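Local coordinates for thiol-activated cytolysin (Desulfobulbus propionicus, PDB 6NAL), which probably forms large pores in target membranes, as a toxin of the cholesterol-dependent cytolysin family, at residues Q172-D177 with S290-G295; L190-Q195 with Q243-F248; E38-S43 with P417-A422. All coordinates share one frame; numbering follows the deposited sequence.

Interaction 1: Q172-D177 with S290-G295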
# COMPACT_ATOMS: atom_id res chain seq x y z
N GLN A 172 29.01 -4.54 22.41
CA GLN A 172 29.81 -3.81 23.39
C GLN A 172 29.73 -2.30 23.14
O GLN A 172 29.30 -1.54 24.01
CB GLN A 172 31.29 -4.25 23.37
CG GLN A 172 32.12 -3.63 24.50
CD GLN A 172 33.49 -3.08 24.05
OE1 GLN A 172 34.00 -3.45 22.98
NE2 GLN A 172 34.09 -2.21 24.88
N LYS A 173 30.15 -1.86 21.95
CA LYS A 173 30.46 -0.46 21.74
C LYS A 173 29.20 0.39 21.52
O LYS A 173 29.03 1.44 22.15
CB LYS A 173 31.42 -0.33 20.56
CG LYS A 173 32.77 -1.07 20.71
CD LYS A 173 33.82 -0.27 21.52
CE LYS A 173 35.16 -1.01 21.64
NZ LYS A 173 36.27 -0.14 22.17
N LEU A 174 28.30 -0.05 20.64
CA LEU A 174 27.08 0.71 20.35
C LEU A 174 25.98 0.45 21.36
O LEU A 174 24.91 1.07 21.26
CB LEU A 174 26.51 0.38 18.97
CG LEU A 174 27.22 1.00 17.77
CD1 LEU A 174 26.58 0.57 16.48
CD2 LEU A 174 27.25 2.52 17.89
N SER A 175 26.19 -0.47 22.30
CA SER A 175 25.18 -0.85 23.28
C SER A 175 23.84 -1.13 22.58
O SER A 175 22.87 -0.38 22.64
CB SER A 175 25.07 0.25 24.34
OG SER A 175 24.54 -0.27 25.54
N ILE A 176 23.85 -2.27 21.90
CA ILE A 176 22.73 -2.82 21.15
C ILE A 176 22.11 -3.92 22.00
O ILE A 176 22.75 -4.94 22.26
CB ILE A 176 23.20 -3.38 19.80
CG1 ILE A 176 23.83 -2.28 18.95
CG2 ILE A 176 22.04 -4.10 19.13
CD1 ILE A 176 22.90 -1.67 18.01
N ASP A 177 20.86 -3.76 22.41
CA ASP A 177 20.14 -4.84 23.09
C ASP A 177 18.69 -4.72 22.65
O ASP A 177 17.99 -3.76 23.01
CB ASP A 177 20.28 -4.76 24.61
CG ASP A 177 19.36 -5.78 25.35
OD1 ASP A 177 18.93 -6.81 24.76
OD2 ASP A 177 19.07 -5.53 26.55
N SER A 290 24.47 7.36 18.01
CA SER A 290 25.63 6.69 18.57
C SER A 290 26.53 6.35 17.41
O SER A 290 26.05 6.04 16.33
CB SER A 290 25.27 5.44 19.30
OG SER A 290 24.58 5.81 20.47
N ILE A 291 27.84 6.39 17.64
CA ILE A 291 28.82 6.19 16.58
C ILE A 291 30.00 5.40 17.10
O ILE A 291 30.54 5.68 18.17
CB ILE A 291 29.32 7.52 16.01
CG1 ILE A 291 28.14 8.30 15.47
CG2 ILE A 291 30.33 7.24 14.98
CD1 ILE A 291 28.58 9.64 14.94
N VAL A 292 30.44 4.46 16.29
CA VAL A 292 31.64 3.73 16.59
C VAL A 292 32.52 3.76 15.35
O VAL A 292 32.05 3.54 14.22
CB VAL A 292 31.34 2.29 17.05
CG1 VAL A 292 30.53 1.61 16.06
CG2 VAL A 292 32.61 1.51 17.25
N VAL A 293 33.80 4.01 15.57
CA VAL A 293 34.79 4.11 14.52
C VAL A 293 35.88 3.08 14.81
O VAL A 293 36.42 3.04 15.92
CB VAL A 293 35.36 5.53 14.44
CG1 VAL A 293 36.60 5.52 13.52
CG2 VAL A 293 34.29 6.56 13.96
N HIS A 294 36.24 2.28 13.82
CA HIS A 294 37.06 1.09 14.02
C HIS A 294 38.04 0.99 12.85
O HIS A 294 37.62 1.03 11.69
CB HIS A 294 36.14 -0.14 14.12
CG HIS A 294 36.83 -1.43 14.38
ND1 HIS A 294 36.42 -2.63 13.83
CD2 HIS A 294 37.91 -1.72 15.13
CE1 HIS A 294 37.23 -3.59 14.21
NE2 HIS A 294 38.15 -3.07 15.00
N GLY A 295 39.34 0.96 13.15
CA GLY A 295 40.35 0.90 12.12
C GLY A 295 40.87 2.29 11.76
O GLY A 295 40.08 3.19 11.48
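L174 makes the heart of this contact. It sits near the end of helix 167-174 and packs its isobutyl group against strand 287-294. Its branch point meets V292 directly, with L174 CG 3.8 Å from V292 CG1. The two side chains cross at about a right angle. L174 CD2 reaches further along the strand to S290, ending 3.8 Å from S290 CB. The same methyl lies against the strand backbone, 3.9 Å from L174 CD2 to I291 N. K173 adds a smaller patch. Its CB rests 4.0 Å from V292 CG2, so the two methyls of V292 are shared between K173 and L174.

V292 CG1 lies between its backbone N and carbonyl carbon (chi1 55°), which turns it to L174. V292 CG2 is anti to the backbone N and faces K173. L174 CG is anti to its carbonyl carbon (chi1 -77°), and this turns CD2 onto the strand, with CD1 beside V292. V292 and S290 both point toward the helix, two residues apart, while I291 between them points away. The side-chain contact is carbon against carbon, apart from the methyl resting on I291 N. The K173 chain bends at chi2 and carries its amine off to a salt bridge with E298. S290 OG is held by N302.

S175 has positive phi and no longer has helical backbone angles. D177 is the N-cap of the next helix; its side chain caps a backbone N there and bonds the S179 and S180 hydroxyls. V292 also packs on L170 and on F245 of strand 232-250. I291 packs on I315 of helix 309-320. This is helix-on-sheet packing, probably in the domain 3 core: 167-174 covers one face, 309-320 the other, of a strand bonded to both 232-250 and 299-305.

Interaction 2: L190-Q195 with Q243-F248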
# COMPACT_ATOMS: atom_id res chain seq x y z
N LEU A 190 20.34 1.81 11.12
CA LEU A 190 21.79 1.66 11.13
C LEU A 190 22.44 1.98 9.80
O LEU A 190 22.03 1.45 8.76
CB LEU A 190 22.18 0.25 11.53
CG LEU A 190 23.60 0.12 12.08
CD1 LEU A 190 23.64 0.64 13.49
CD2 LEU A 190 24.00 -1.36 12.03
N ILE A 191 23.46 2.81 9.84
CA ILE A 191 24.27 3.15 8.69
C ILE A 191 25.69 2.65 8.93
O ILE A 191 26.24 2.80 10.02
CB ILE A 191 24.26 4.67 8.46
CG1 ILE A 191 22.84 5.15 8.13
CG2 ILE A 191 25.21 5.11 7.34
CD1 ILE A 191 22.72 6.65 8.11
N ARG A 192 26.30 2.12 7.87
CA ARG A 192 27.69 1.75 7.90
C ARG A 192 28.44 2.32 6.72
O ARG A 192 28.05 2.10 5.59
CB ARG A 192 27.85 0.24 7.87
CG ARG A 192 29.24 -0.16 8.16
CD ARG A 192 29.51 -1.60 7.85
NE ARG A 192 29.11 -1.95 6.50
CZ ARG A 192 29.20 -3.17 6.01
NH1 ARG A 192 29.71 -4.13 6.79
NH2 ARG A 192 28.79 -3.43 4.77
N PHE A 193 29.56 2.99 7.01
CA PHE A 193 30.55 3.38 6.01
C PHE A 193 31.73 2.43 6.09
O PHE A 193 32.30 2.26 7.17
CB PHE A 193 31.05 4.81 6.25
CG PHE A 193 29.97 5.87 6.11
CD1 PHE A 193 29.13 6.14 7.15
CD2 PHE A 193 29.85 6.57 4.95
CE1 PHE A 193 28.16 7.09 7.05
CE2 PHE A 193 28.90 7.53 4.83
CZ PHE A 193 28.03 7.79 5.89
N LYS A 194 32.11 1.80 4.97
CA LYS A 194 33.17 0.81 5.02
C LYS A 194 34.23 1.05 3.96
O LYS A 194 33.91 1.11 2.78
CB LYS A 194 32.60 -0.60 4.85
CG LYS A 194 33.65 -1.77 4.99
CD LYS A 194 33.09 -3.08 4.37
CE LYS A 194 33.48 -4.23 5.25
NZ LYS A 194 32.40 -5.30 5.40
N GLN A 195 35.49 1.08 4.38
CA GLN A 195 36.58 1.25 3.42
C GLN A 195 37.65 0.19 3.62
O GLN A 195 38.18 0.05 4.72
CB GLN A 195 37.21 2.64 3.54
CG GLN A 195 38.25 2.87 2.46
CD GLN A 195 38.81 4.29 2.46
OE1 GLN A 195 38.44 5.10 3.30
NE2 GLN A 195 39.74 4.56 1.54
N GLN A 243 35.99 1.27 9.36
CA GLN A 243 34.56 1.02 9.41
C GLN A 243 33.98 2.03 10.39
O GLN A 243 34.51 2.25 11.47
CB GLN A 243 34.32 -0.44 9.82
CG GLN A 243 33.08 -1.05 9.28
CD GLN A 243 33.12 -2.56 9.29
OE1 GLN A 243 32.48 -3.19 8.46
NE2 GLN A 243 33.85 -3.16 10.23
N ILE A 244 32.91 2.65 9.96
CA ILE A 244 32.14 3.57 10.77
C ILE A 244 30.69 3.09 10.81
O ILE A 244 30.07 2.83 9.76
CB ILE A 244 32.21 4.99 10.20
CG1 ILE A 244 33.69 5.37 10.09
CG2 ILE A 244 31.39 5.90 11.07
CD1 ILE A 244 33.91 6.59 9.25
N PHE A 245 30.13 3.01 12.01
CA PHE A 245 28.73 2.67 12.21
C PHE A 245 28.04 3.85 12.86
O PHE A 245 28.57 4.41 13.81
CB PHE A 245 28.59 1.46 13.13
CG PHE A 245 28.95 0.17 12.49
CD1 PHE A 245 30.23 -0.32 12.56
CD2 PHE A 245 27.99 -0.56 11.80
CE1 PHE A 245 30.56 -1.54 11.96
CE2 PHE A 245 28.31 -1.76 11.20
CZ PHE A 245 29.59 -2.25 11.28
N LEU A 246 26.85 4.20 12.35
CA LEU A 246 25.97 5.18 12.98
C LEU A 246 24.65 4.53 13.36
O LEU A 246 23.91 4.07 12.50
CB LEU A 246 25.70 6.35 12.05
CG LEU A 246 26.79 7.41 11.92
CD1 LEU A 246 27.66 6.87 10.83
CD2 LEU A 246 26.16 8.72 11.63
N LYS A 247 24.31 4.56 14.64
CA LYS A 247 23.09 3.95 15.14
C LYS A 247 22.13 5.07 15.50
O LYS A 247 22.47 5.95 16.29
CB LYS A 247 23.37 3.06 16.34
CG LYS A 247 22.12 2.44 16.91
CD LYS A 247 22.48 1.42 18.00
CE LYS A 247 21.72 1.72 19.30
NZ LYS A 247 22.04 3.10 19.76
N PHE A 248 20.93 5.04 14.91
CA PHE A 248 19.87 5.99 15.22
C PHE A 248 18.74 5.24 15.92
O PHE A 248 18.20 4.29 15.37
CB PHE A 248 19.33 6.66 13.97
CG PHE A 248 20.36 7.32 13.12
CD1 PHE A 248 21.09 6.61 12.19
CD2 PHE A 248 20.59 8.68 13.24
CE1 PHE A 248 22.04 7.25 11.41
CE2 PHE A 248 21.51 9.31 12.45
CZ PHE A 248 22.25 8.59 11.55
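Backbone hydrogen bonds join strands 187-202 and 232-250 as antiparallel neighbours, with segment axes 4.7 Å apart. They form a central pair of the antiparallel sheet, probably that of domain 3 as in relatives. I191 pairs with L246, and F193 with I244, each through two bonds. The I191 N to L246 O bond is 3.0 Å and almost straight, at 173°. The return bond, L246 N to I191 O, is shorter at 2.8 Å. All four donors lie in the plane of the carbonyl they use. L190, R192 and K194 form the non-hydrogen-bonded pairs with K247, F245 and Q243. CA-H...O contacts fill in, such as R192 CA to I244 O at 3.2 Å.

Apolar packing covers the face that carries I191, F193, I244 and L246. I191 and L246 touch through their CB atoms, as do F193 and I244. L246 CD1 comes in at the edge of the F193 ring, 3.8 Å from F193 CE1. I191 CD1 pushes close to the F248 ring, 3.4 Å from F248 CE1.

The face with L190, R192, K194, Q243, F245 and K247 mixes polar and aromatic groups. R192 lies alongside F245, pointing the same way. R192 CG sits over the ring face in a CH-pi contact, 3.8 Å from the F245 centroid. A bend at chi3 (52°) then turns the guanidinium, and K194 CD covers one of its faces. Q243 extends alongside K194, and its OE1 takes a weak bond from R192 NH1, 3.4 Å long at 126°. The K194 amine finds its stronger partner in N335.

The backbone thus does the strong bonding. R192 and K194 bring two cationic chains close to Q243 OE1 on a buried face, which may ease their charge a little. Its long, bent bond is probably a minor restraint on the guanidinium.

Interaction 3: E38-S43 with P417-A422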
# COMPACT_ATOMS: atom_id res chain seq x y z
N GLU A 38 -4.96 1.10 14.58
CA GLU A 38 -5.26 2.48 14.30
C GLU A 38 -5.28 3.27 15.60
O GLU A 38 -5.50 2.73 16.68
CB GLU A 38 -6.61 2.60 13.56
CG GLU A 38 -7.88 2.19 14.43
CD GLU A 38 -9.25 2.69 13.82
OE1 GLU A 38 -9.36 2.80 12.59
OE2 GLU A 38 -10.21 2.97 14.56
N ARG A 39 -5.07 4.56 15.45
CA ARG A 39 -5.35 5.50 16.52
C ARG A 39 -5.42 6.89 15.93
O ARG A 39 -5.04 7.14 14.77
CB ARG A 39 -4.28 5.43 17.61
CG ARG A 39 -2.95 5.91 17.16
CD ARG A 39 -1.83 5.55 18.15
NE ARG A 39 -0.54 5.88 17.55
CZ ARG A 39 -0.03 7.10 17.56
NH1 ARG A 39 -0.71 8.07 18.17
NH2 ARG A 39 1.14 7.34 16.98
N PHE A 40 -5.86 7.81 16.77
CA PHE A 40 -5.92 9.22 16.45
C PHE A 40 -4.97 10.02 17.31
O PHE A 40 -4.88 9.80 18.52
CB PHE A 40 -7.31 9.76 16.68
CG PHE A 40 -8.29 9.32 15.68
CD1 PHE A 40 -8.48 10.04 14.53
CD2 PHE A 40 -9.02 8.16 15.90
CE1 PHE A 40 -9.41 9.62 13.58
CE2 PHE A 40 -9.93 7.73 14.96
CZ PHE A 40 -10.14 8.47 13.80
N ASP A 41 -4.32 10.99 16.69
CA ASP A 41 -3.56 12.03 17.37
C ASP A 41 -4.26 13.35 17.01
O ASP A 41 -3.87 14.03 16.06
CB ASP A 41 -2.09 12.02 16.97
CG ASP A 41 -1.34 13.26 17.44
OD1 ASP A 41 -1.96 14.07 18.20
OD2 ASP A 41 -0.15 13.42 17.06
N ASP A 42 -5.32 13.67 17.76
CA ASP A 42 -6.24 14.77 17.46
C ASP A 42 -6.94 14.51 16.12
O ASP A 42 -7.64 13.49 16.00
CB ASP A 42 -5.44 16.08 17.57
CG ASP A 42 -5.23 16.50 19.03
OD1 ASP A 42 -6.22 16.48 19.82
OD2 ASP A 42 -4.07 16.84 19.39
N SER A 43 -6.87 15.41 15.15
CA SER A 43 -7.54 15.13 13.89
C SER A 43 -6.72 14.20 13.02
O SER A 43 -7.19 13.81 11.95
CB SER A 43 -7.87 16.45 13.13
OG SER A 43 -6.79 17.34 13.02
N PRO A 417 -15.56 20.11 10.13
CA PRO A 417 -14.25 19.48 10.39
C PRO A 417 -14.29 17.96 10.24
O PRO A 417 -15.21 17.29 10.71
CB PRO A 417 -13.95 19.90 11.84
CG PRO A 417 -15.36 19.90 12.48
CD PRO A 417 -16.36 20.28 11.35
N LEU A 418 -13.25 17.43 9.60
CA LEU A 418 -13.09 16.02 9.31
C LEU A 418 -11.75 15.51 9.83
O LEU A 418 -10.71 16.16 9.67
CB LEU A 418 -13.18 15.80 7.80
CG LEU A 418 -14.60 16.02 7.25
CD1 LEU A 418 -14.51 16.02 5.73
CD2 LEU A 418 -15.59 14.95 7.72
N ARG A 419 -11.77 14.30 10.38
CA ARG A 419 -10.55 13.63 10.78
C ARG A 419 -9.97 12.88 9.61
O ARG A 419 -10.59 12.71 8.58
CB ARG A 419 -10.83 12.72 11.95
CG ARG A 419 -11.43 13.49 13.11
CD ARG A 419 -11.34 12.74 14.42
NE ARG A 419 -12.20 11.56 14.39
CZ ARG A 419 -12.15 10.60 15.30
NH1 ARG A 419 -11.28 10.71 16.31
NH2 ARG A 419 -12.95 9.54 15.22
N GLY A 420 -8.73 12.45 9.77
CA GLY A 420 -7.95 11.83 8.71
C GLY A 420 -8.48 10.49 8.23
O GLY A 420 -8.03 10.00 7.19
N ASN A 421 -9.42 9.89 8.95
CA ASN A 421 -10.08 8.70 8.44
C ASN A 421 -11.20 8.98 7.43
O ASN A 421 -11.80 8.03 6.92
CB ASN A 421 -10.60 7.88 9.62
CG ASN A 421 -11.64 8.60 10.43
OD1 ASN A 421 -11.62 9.83 10.56
ND2 ASN A 421 -12.57 7.84 10.99
N ALA A 422 -11.47 10.22 7.06
CA ALA A 422 -12.53 10.48 6.09
C ALA A 422 -11.99 10.49 4.67
O ALA A 422 -10.98 11.14 4.40
CB ALA A 422 -13.20 11.80 6.42
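The backbones meet where S43, in the loop after strand 37-41, faces the type I turn R419-A422, and G420 N donates to S43 O. That bond is 3.0 Å long and somewhat bent, at 146° about the hydrogen. The donor arrives nearly along the C=O axis of S43. The turn is closed on its own side by A422 N to R419 O. R419 CA also approaches S43 O, at 3.6 Å.

The side chains add a cation-pi stack. The R419 guanidinium lies flat on the F40 ring, with planes 6° apart and centres 3.4 Å apart. R419 NH1 sits over the middle of the ring. R419 CZ and NH2 lie over the outer end, where R419 CZ is 3.3 Å from F40 CZ. The two side chains cross at about a right angle. R419 reaches this place by a bend at chi3 (-67°), which brings the guanidinium over the ring while its CD stays near F40 CE1.

N421 meets the same ring at its edge. Its amide carbon lies in the ring plane, with N421 CG 3.7 Å from F40 CZ. N421 CG stands between its own backbone N and carbonyl carbon, and N421 ND2 has a weak hydrogen bond to I387 O. F40 also meets the ring of Y45. The contact joins the tip of the hairpin 37-41/44-59 to the turn between strands 412-418 and 422-432. It probably lies at the junction of domain 2 with the membrane-binding domain 4, as in other family members.

Across the pair, one backbone bond, one flat stack and the N421 edge contact join the segments, with no salt bridge between them. The stacked guanidinium keeps its N-H groups in a plane parallel to the ring, so they can still bond outward from their edges.

How the interactions relate
Interactions 1 and 2 are parts of the same sheet and the helix packed on it, with centres 9 Å apart. Strands 287-294 and 232-250 are neighbours in the sheet, and S290 O is probably hydrogen-bonded to K247 N, at 2.8 Å. L174 packs on F245 and K247 as well as on strand 287-294, so one helix spans both contacts. By topology this is probably the domain 3 core sheet, with 167-174 among the helices that become a transmembrane hairpin in relatives. Interaction 3 stands far off in the elongated molecule, its centre about 40 Å from that of interaction 1 and 38 Å from that of interaction 2. Its segments enclose both others along the chain.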